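Long-range contacts in acetoin utilization protein (PDB 2Q04), which probably transfers an acetyl group from acetyl-CoA to an acceptor not yet identified, as GNAT-fold acetyltransferases do: residues A[35-43]-A[99-107]; A[72-80]-A[116-126]. All coordinates share one frame; numbering follows the deposited sequence.

Interaction 1: residues A[35-43]-A[99-107]; sequences LDPGLTAFR and GAIEVAARF. With CA (calcium ion), chain G.
E102 reaches from the strand ending at V103 into the loop 35-43, where its OE2 accepts the backbone N-H of A41 at 2.8 Å. The donor arrives on the syn side of the carboxylate, 26° out of its plane. The extended chain of E102, with CG anti to the backbone N (chi1 -164°), carries the carboxylate that far. Its other oxygen, OE1, lies 2.9 Å from water 1, which accepts from F42 N and lies 2.7 Å from L39 O; Y75 OH adds a weak bond to OE1. Both oxygens of this buried side chain therefore have partners, and two successive loop amides are satisfied by the carboxylate or its water. Apolar contacts fill in alongside: L39 CD2 packs 3.7 Å from E102 CG, and F42 CE2 meets A100 CB at 3.6 Å. At the far end R106 grips D36 end-on, NH1 and NH2 both bonding to OD1 at 3.2 and 3.3 Å from the same face of the carboxylate, whose plane is turned 46° from the guanidinium. D36 OD2 takes a weak bond from NH1 and a firmer one from G38 N, 3.1 Å away, closing an Asx turn within the type I turn from D36 to L39. With D36 cut back to alanine, the R106 guanidinium would probably lose its anionic mate and G38 N its side-chain acceptor. G99 O, beyond the A100 contact, binds a calcium ion with three waters and T134 O. The Asx turn and carboxylate-bound amides fasten a loop across a central strand of the GNAT fold.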
# COMPACT_ATOMS: atom_id res chain seq x y z
N LEU A 35 -3.04 -11.19 13.64
CA LEU A 35 -3.51 -11.15 12.26
C LEU A 35 -4.65 -12.14 12.04
O LEU A 35 -4.54 -13.32 12.41
CB LEU A 35 -2.37 -11.45 11.28
CG LEU A 35 -1.57 -10.27 10.74
CD1 LEU A 35 -0.61 -10.76 9.65
CD2 LEU A 35 -2.48 -9.19 10.19
N ASP A 36 -5.72 -11.67 11.41
CA ASP A 36 -6.85 -12.52 11.08
C ASP A 36 -6.38 -13.66 10.16
O ASP A 36 -5.57 -13.44 9.25
CB ASP A 36 -7.93 -11.70 10.37
CG ASP A 36 -9.19 -12.47 10.18
OD1 ASP A 36 -9.93 -12.65 11.16
OD2 ASP A 36 -9.46 -12.90 9.03
N PRO A 37 -6.91 -14.90 10.38
CA PRO A 37 -6.48 -16.07 9.58
C PRO A 37 -6.72 -15.93 8.07
O PRO A 37 -6.11 -16.66 7.29
CB PRO A 37 -7.33 -17.21 10.15
CG PRO A 37 -7.77 -16.74 11.49
CD PRO A 37 -7.92 -15.27 11.39
N GLY A 38 -7.57 -14.98 7.67
CA GLY A 38 -7.92 -14.81 6.26
C GLY A 38 -7.04 -13.82 5.50
O GLY A 38 -7.41 -13.39 4.40
N LEU A 39 -5.89 -13.46 6.07
CA LEU A 39 -4.96 -12.52 5.42
C LEU A 39 -3.71 -13.25 4.94
O LEU A 39 -2.59 -12.96 5.37
CB LEU A 39 -4.58 -11.39 6.39
CG LEU A 39 -5.74 -10.46 6.82
CD1 LEU A 39 -5.34 -9.62 8.00
CD2 LEU A 39 -6.19 -9.58 5.67
N THR A 40 -3.90 -14.17 3.98
CA THR A 40 -2.83 -15.06 3.50
C THR A 40 -2.51 -14.87 1.98
O THR A 40 -2.05 -15.80 1.31
CB THR A 40 -3.20 -16.55 3.75
OG1 THR A 40 -4.45 -16.84 3.11
CG2 THR A 40 -3.33 -16.83 5.24
N ALA A 41 -2.70 -13.65 1.47
CA ALA A 41 -2.47 -13.36 0.04
C ALA A 41 -0.98 -13.22 -0.29
O ALA A 41 -0.58 -13.41 -1.44
CB ALA A 41 -3.22 -12.09 -0.38
N PHE A 42 -0.18 -12.86 0.71
CA PHE A 42 1.26 -12.71 0.52
C PHE A 42 2.03 -13.84 1.18
O PHE A 42 2.92 -14.43 0.58
CB PHE A 42 1.73 -11.35 1.02
CG PHE A 42 1.23 -10.21 0.19
CD1 PHE A 42 1.82 -9.93 -1.05
CD2 PHE A 42 0.12 -9.48 0.58
CE1 PHE A 42 1.33 -8.91 -1.85
CE2 PHE A 42 -0.37 -8.45 -0.22
CZ PHE A 42 0.25 -8.17 -1.44
N ARG A 43 1.66 -14.16 2.42
CA ARG A 43 2.21 -15.33 3.11
C ARG A 43 1.32 -15.71 4.30
O ARG A 43 0.40 -14.97 4.66
CB ARG A 43 3.65 -15.05 3.59
CG ARG A 43 3.75 -14.10 4.74
CD ARG A 43 5.10 -13.40 4.79
NE ARG A 43 5.18 -12.32 3.80
CZ ARG A 43 6.18 -11.43 3.74
NH1 ARG A 43 7.20 -11.50 4.60
NH2 ARG A 43 6.17 -10.48 2.82
N GLY A 99 3.53 -0.60 0.13
CA GLY A 99 3.91 -1.99 -0.09
C GLY A 99 2.73 -2.84 -0.47
O GLY A 99 2.67 -3.36 -1.58
N ALA A 100 1.77 -2.95 0.45
CA ALA A 100 0.60 -3.77 0.22
C ALA A 100 -0.61 -3.28 1.01
O ALA A 100 -0.49 -2.42 1.89
CB ALA A 100 0.90 -5.22 0.57
N ILE A 101 -1.77 -3.80 0.66
CA ILE A 101 -3.02 -3.49 1.33
C ILE A 101 -3.90 -4.72 1.23
O ILE A 101 -4.18 -5.19 0.15
CB ILE A 101 -3.73 -2.28 0.68
CG1 ILE A 101 -4.99 -1.90 1.46
CG2 ILE A 101 -4.07 -2.56 -0.76
CD1 ILE A 101 -5.57 -0.58 1.04
N GLU A 102 -4.25 -5.28 2.38
CA GLU A 102 -5.00 -6.51 2.40
C GLU A 102 -6.13 -6.45 3.43
O GLU A 102 -5.99 -5.82 4.46
CB GLU A 102 -4.06 -7.70 2.71
CG GLU A 102 -4.65 -9.06 2.37
CD GLU A 102 -3.67 -10.22 2.61
OE1 GLU A 102 -2.48 -9.95 2.95
OE2 GLU A 102 -4.09 -11.39 2.45
N VAL A 103 -7.25 -7.08 3.11
CA VAL A 103 -8.43 -7.06 3.96
C VAL A 103 -9.10 -8.43 3.90
O VAL A 103 -9.37 -8.95 2.82
CB VAL A 103 -9.44 -6.00 3.48
CG1 VAL A 103 -10.73 -6.06 4.31
CG2 VAL A 103 -8.81 -4.60 3.53
N ALA A 104 -9.40 -9.00 5.08
CA ALA A 104 -10.05 -10.31 5.15
C ALA A 104 -11.28 -10.36 4.23
O ALA A 104 -12.04 -9.40 4.15
CB ALA A 104 -10.45 -10.63 6.58
N ALA A 105 -11.46 -11.50 3.56
CA ALA A 105 -12.53 -11.66 2.55
C ALA A 105 -13.94 -11.32 3.07
O ALA A 105 -14.73 -10.69 2.37
CB ALA A 105 -12.50 -13.09 2.01
N ARG A 106 -14.25 -11.74 4.30
CA ARG A 106 -15.59 -11.52 4.87
C ARG A 106 -15.89 -10.02 5.10
O ARG A 106 -17.04 -9.64 5.29
CB ARG A 106 -15.77 -12.31 6.17
CG ARG A 106 -14.98 -11.77 7.36
CD ARG A 106 -15.33 -12.54 8.64
NE ARG A 106 -14.72 -11.95 9.84
CZ ARG A 106 -13.44 -12.09 10.19
NH1 ARG A 106 -12.61 -12.80 9.43
NH2 ARG A 106 -12.99 -11.51 11.30
N PHE A 107 -14.83 -9.20 5.10
CA PHE A 107 -14.98 -7.74 5.27
C PHE A 107 -14.98 -6.98 3.92
O PHE A 107 -15.04 -5.74 3.90
CB PHE A 107 -13.86 -7.19 6.16
CG PHE A 107 -14.12 -7.38 7.62
CD1 PHE A 107 -14.91 -6.47 8.32
CD2 PHE A 107 -13.60 -8.47 8.29
CE1 PHE A 107 -15.16 -6.65 9.67
CE2 PHE A 107 -13.85 -8.65 9.64
CZ PHE A 107 -14.63 -7.74 10.33
CA CA G . 2.38 -4.05 -3.92
O HOH W 1 -0.64 -12.01 3.68
O HOH W 2 3.74 -1.79 -4.09
O HOH W 3 0.48 -2.54 -3.74
O HOH W 4 4.21 -6.06 -4.12

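Interaction 2: residues A[72-80]-A[116-126]; sequences IIGYVTFLY and LLEVSMLDPAM
G74 meets the helix through its backbone, its carbonyl carbon touching L116 CD2; G74 and the residue before it share A66 as partner on the next strand, a classic beta bulge. Y75 continues the backbone contact, its O lying 3.5 Å from the same L116 CD2. Next, V76 places CG1 between its backbone N and carbonyl carbon (chi1 61°), where this methyl packs 3.8 Å from L116 CG and 3.4 Å from S120 OG; CG2 makes a looser contact with L117 CD2. The S120 hydroxyl donates to L116 O at 2.9 Å, so the polar atom beside V76 is turned back to its own helix, sharing that acceptor with S120 N from opposite faces of the carbonyl plane. F78 follows. S120 OG sits at its ring edge, 3.3 Å from CE2, while the methyl CE of selenomethionine M126 covers one face, 3.8 Å from the centroid and 13° off the ring normal, a CH-pi contact. The bent M126 chain crosses F78 at about a right angle. Strand 72-79 and helix 116-121 approach to 9.0 Å between axes at -41°, the helix-on-sheet packing of the alpha/beta core of the GNAT fold.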
# COMPACT_ATOMS: atom_id res chain seq x y z
N ILE A 72 -6.44 -7.94 13.87
CA ILE A 72 -6.22 -7.15 12.66
C ILE A 72 -6.90 -7.84 11.48
O ILE A 72 -6.50 -8.93 11.08
CB ILE A 72 -4.72 -7.00 12.33
CG1 ILE A 72 -3.97 -6.38 13.50
CG2 ILE A 72 -4.54 -6.15 11.09
CD1 ILE A 72 -2.45 -6.45 13.36
N ILE A 73 -7.93 -7.20 10.92
CA ILE A 73 -8.68 -7.79 9.80
C ILE A 73 -8.35 -7.09 8.48
O ILE A 73 -8.94 -7.38 7.45
CB ILE A 73 -10.25 -7.76 10.07
CG1 ILE A 73 -10.78 -6.33 10.22
CG2 ILE A 73 -10.57 -8.54 11.31
CD1 ILE A 73 -11.10 -5.64 8.90
N GLY A 74 -7.37 -6.21 8.52
CA GLY A 74 -6.91 -5.52 7.35
C GLY A 74 -5.75 -4.61 7.68
O GLY A 74 -5.55 -4.24 8.83
N TYR A 75 -4.97 -4.26 6.67
CA TYR A 75 -3.83 -3.40 6.86
C TYR A 75 -3.38 -2.77 5.55
O TYR A 75 -3.76 -3.21 4.47
CB TYR A 75 -2.66 -4.18 7.45
CG TYR A 75 -2.15 -5.29 6.55
CD1 TYR A 75 -1.25 -5.02 5.52
CD2 TYR A 75 -2.57 -6.61 6.73
CE1 TYR A 75 -0.78 -6.03 4.69
CE2 TYR A 75 -2.11 -7.63 5.91
CZ TYR A 75 -1.21 -7.34 4.89
OH TYR A 75 -0.75 -8.33 4.07
N VAL A 76 -2.56 -1.73 5.67
CA VAL A 76 -1.90 -1.14 4.54
C VAL A 76 -0.52 -0.71 4.98
O VAL A 76 -0.36 -0.15 6.08
CB VAL A 76 -2.70 0.06 3.96
CG1 VAL A 76 -2.85 1.17 5.00
CG2 VAL A 76 -2.03 0.59 2.71
N THR A 77 0.50 -1.02 4.16
CA THR A 77 1.91 -0.81 4.55
C THR A 77 2.59 0.25 3.71
O THR A 77 2.27 0.44 2.54
CB THR A 77 2.73 -2.10 4.41
OG1 THR A 77 2.97 -2.38 3.02
CG2 THR A 77 2.01 -3.27 5.04
N PHE A 78 3.56 0.95 4.33
CA PHE A 78 4.37 1.94 3.64
C PHE A 78 5.79 1.78 4.06
O PHE A 78 6.07 1.60 5.24
CB PHE A 78 3.91 3.35 3.97
CG PHE A 78 2.54 3.64 3.56
CD1 PHE A 78 2.27 4.18 2.31
CD2 PHE A 78 1.48 3.35 4.41
CE1 PHE A 78 0.96 4.43 1.91
CE2 PHE A 78 0.17 3.60 4.02
CZ PHE A 78 -0.09 4.15 2.77
N LEU A 79 6.69 1.83 3.10
CA LEU A 79 8.12 1.75 3.37
C LEU A 79 8.86 2.13 2.11
O LEU A 79 8.25 2.33 1.06
CB LEU A 79 8.51 0.32 3.80
CG LEU A 79 8.33 -0.81 2.78
CD1 LEU A 79 9.01 -2.08 3.28
CD2 LEU A 79 6.84 -1.07 2.47
N TYR A 80 10.19 2.23 2.21
CA TYR A 80 10.99 2.52 1.03
C TYR A 80 10.99 1.34 0.09
O TYR A 80 10.91 0.20 0.53
CB TYR A 80 12.43 2.88 1.42
CG TYR A 80 12.59 4.30 1.93
CD1 TYR A 80 12.00 5.37 1.26
CD2 TYR A 80 13.40 4.57 3.02
CE1 TYR A 80 12.14 6.65 1.71
CE2 TYR A 80 13.56 5.86 3.48
CZ TYR A 80 12.94 6.90 2.81
OH TYR A 80 13.10 8.20 3.26
N LEU A 116 -8.78 2.79 5.05
CA LEU A 116 -7.41 2.46 5.35
C LEU A 116 -6.50 3.49 4.67
O LEU A 116 -5.57 4.01 5.30
CB LEU A 116 -7.10 1.05 4.82
CG LEU A 116 -6.43 0.04 5.75
CD1 LEU A 116 -6.90 0.15 7.13
CD2 LEU A 116 -6.69 -1.36 5.21
N LEU A 117 -6.80 3.82 3.41
CA LEU A 117 -6.01 4.80 2.66
C LEU A 117 -6.25 6.22 3.16
O LEU A 117 -5.31 7.02 3.22
CB LEU A 117 -6.32 4.71 1.16
CG LEU A 117 -5.85 3.44 0.40
CD1 LEU A 117 -6.42 3.43 -1.02
CD2 LEU A 117 -4.34 3.33 0.38
N GLU A 118 -7.50 6.54 3.51
CA GLU A 118 -7.84 7.87 4.05
C GLU A 118 -7.03 8.20 5.30
O GLU A 118 -6.41 9.25 5.39
CB GLU A 118 -9.34 7.96 4.39
CG GLU A 118 -10.25 8.21 3.20
CD GLU A 118 -11.73 8.34 3.62
OE1 GLU A 118 -12.00 8.89 4.73
OE2 GLU A 118 -12.61 7.91 2.84
N VAL A 119 -7.07 7.29 6.27
CA VAL A 119 -6.37 7.48 7.53
C VAL A 119 -4.85 7.55 7.32
O VAL A 119 -4.15 8.25 8.05
CB VAL A 119 -6.71 6.34 8.53
CG1 VAL A 119 -5.87 6.46 9.80
CG2 VAL A 119 -8.19 6.37 8.86
N SER A 120 -4.37 6.84 6.30
CA SER A 120 -2.96 6.87 5.95
C SER A 120 -2.52 8.27 5.47
O SER A 120 -1.42 8.71 5.77
CB SER A 120 -2.64 5.82 4.88
OG SER A 120 -2.74 4.50 5.41
N MSE A 121 -3.41 8.96 4.73
CA MSE A 121 -3.08 10.27 4.14
C MSE A 121 -3.42 11.45 5.06
O MSE A 121 -3.16 12.60 4.72
CB MSE A 121 -3.79 10.45 2.79
CG MSE A 121 -3.45 9.39 1.77
SE MSE A 121 -1.55 9.18 1.51
CE MSE A 121 -1.56 7.56 0.60
N LEU A 122 -4.00 11.16 6.23
CA LEU A 122 -4.34 12.22 7.21
C LEU A 122 -3.08 12.92 7.73
O LEU A 122 -3.14 14.07 8.17
CB LEU A 122 -5.13 11.64 8.38
CG LEU A 122 -6.63 11.46 8.16
CD1 LEU A 122 -7.30 10.94 9.44
CD2 LEU A 122 -7.27 12.77 7.72
N ASP A 123 -1.96 12.19 7.73
CA ASP A 123 -0.68 12.76 8.15
C ASP A 123 -0.16 13.72 7.06
O ASP A 123 0.11 13.29 5.93
CB ASP A 123 0.34 11.64 8.39
CG ASP A 123 1.60 12.13 9.10
OD1 ASP A 123 1.86 13.35 9.08
OD2 ASP A 123 2.33 11.30 9.67
N PRO A 124 -0.02 15.02 7.41
CA PRO A 124 0.48 16.00 6.44
C PRO A 124 1.86 15.64 5.86
O PRO A 124 2.26 16.21 4.85
CB PRO A 124 0.58 17.30 7.25
CG PRO A 124 -0.31 17.08 8.43
CD PRO A 124 -0.30 15.64 8.72
N ALA A 125 2.57 14.72 6.52
CA ALA A 125 3.90 14.28 6.07
C ALA A 125 3.84 13.54 4.76
O ALA A 125 4.80 13.55 4.00
CB ALA A 125 4.55 13.39 7.13
N MSE A 126 2.70 12.91 4.49
CA MSE A 126 2.52 12.11 3.25
C MSE A 126 2.55 12.98 2.00
O MSE A 126 2.78 12.47 0.88
CB MSE A 126 1.20 11.32 3.30
CG MSE A 126 1.09 10.40 4.48
SE MSE A 126 2.52 9.15 4.54
CE MSE A 126 1.65 7.60 3.81

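Interactions 1 and 2 meet through neighbouring antiparallel strands: A100 O lies 2.8 Å from T77 N, a probable hydrogen bond. Interaction 2 is buried, its centre about 7 Å from that of the chain, and has no hydrogen bond between its segments; methyls, a leucine and an aromatic ring do the work. Interaction 1, its centre about 12 Å from that of the chain, is only partly buried and mixes an ion pair between buried D36 and exposed R106, a buried carboxylate and a water with its apolar patches. Loop 35-43 packs against strand 95-103, whereas helix 112-121 packs on strand 71-79; the helix also receives I101 and V103 from strand 95-103. Their segments alternate along the chain within one GNAT-family region.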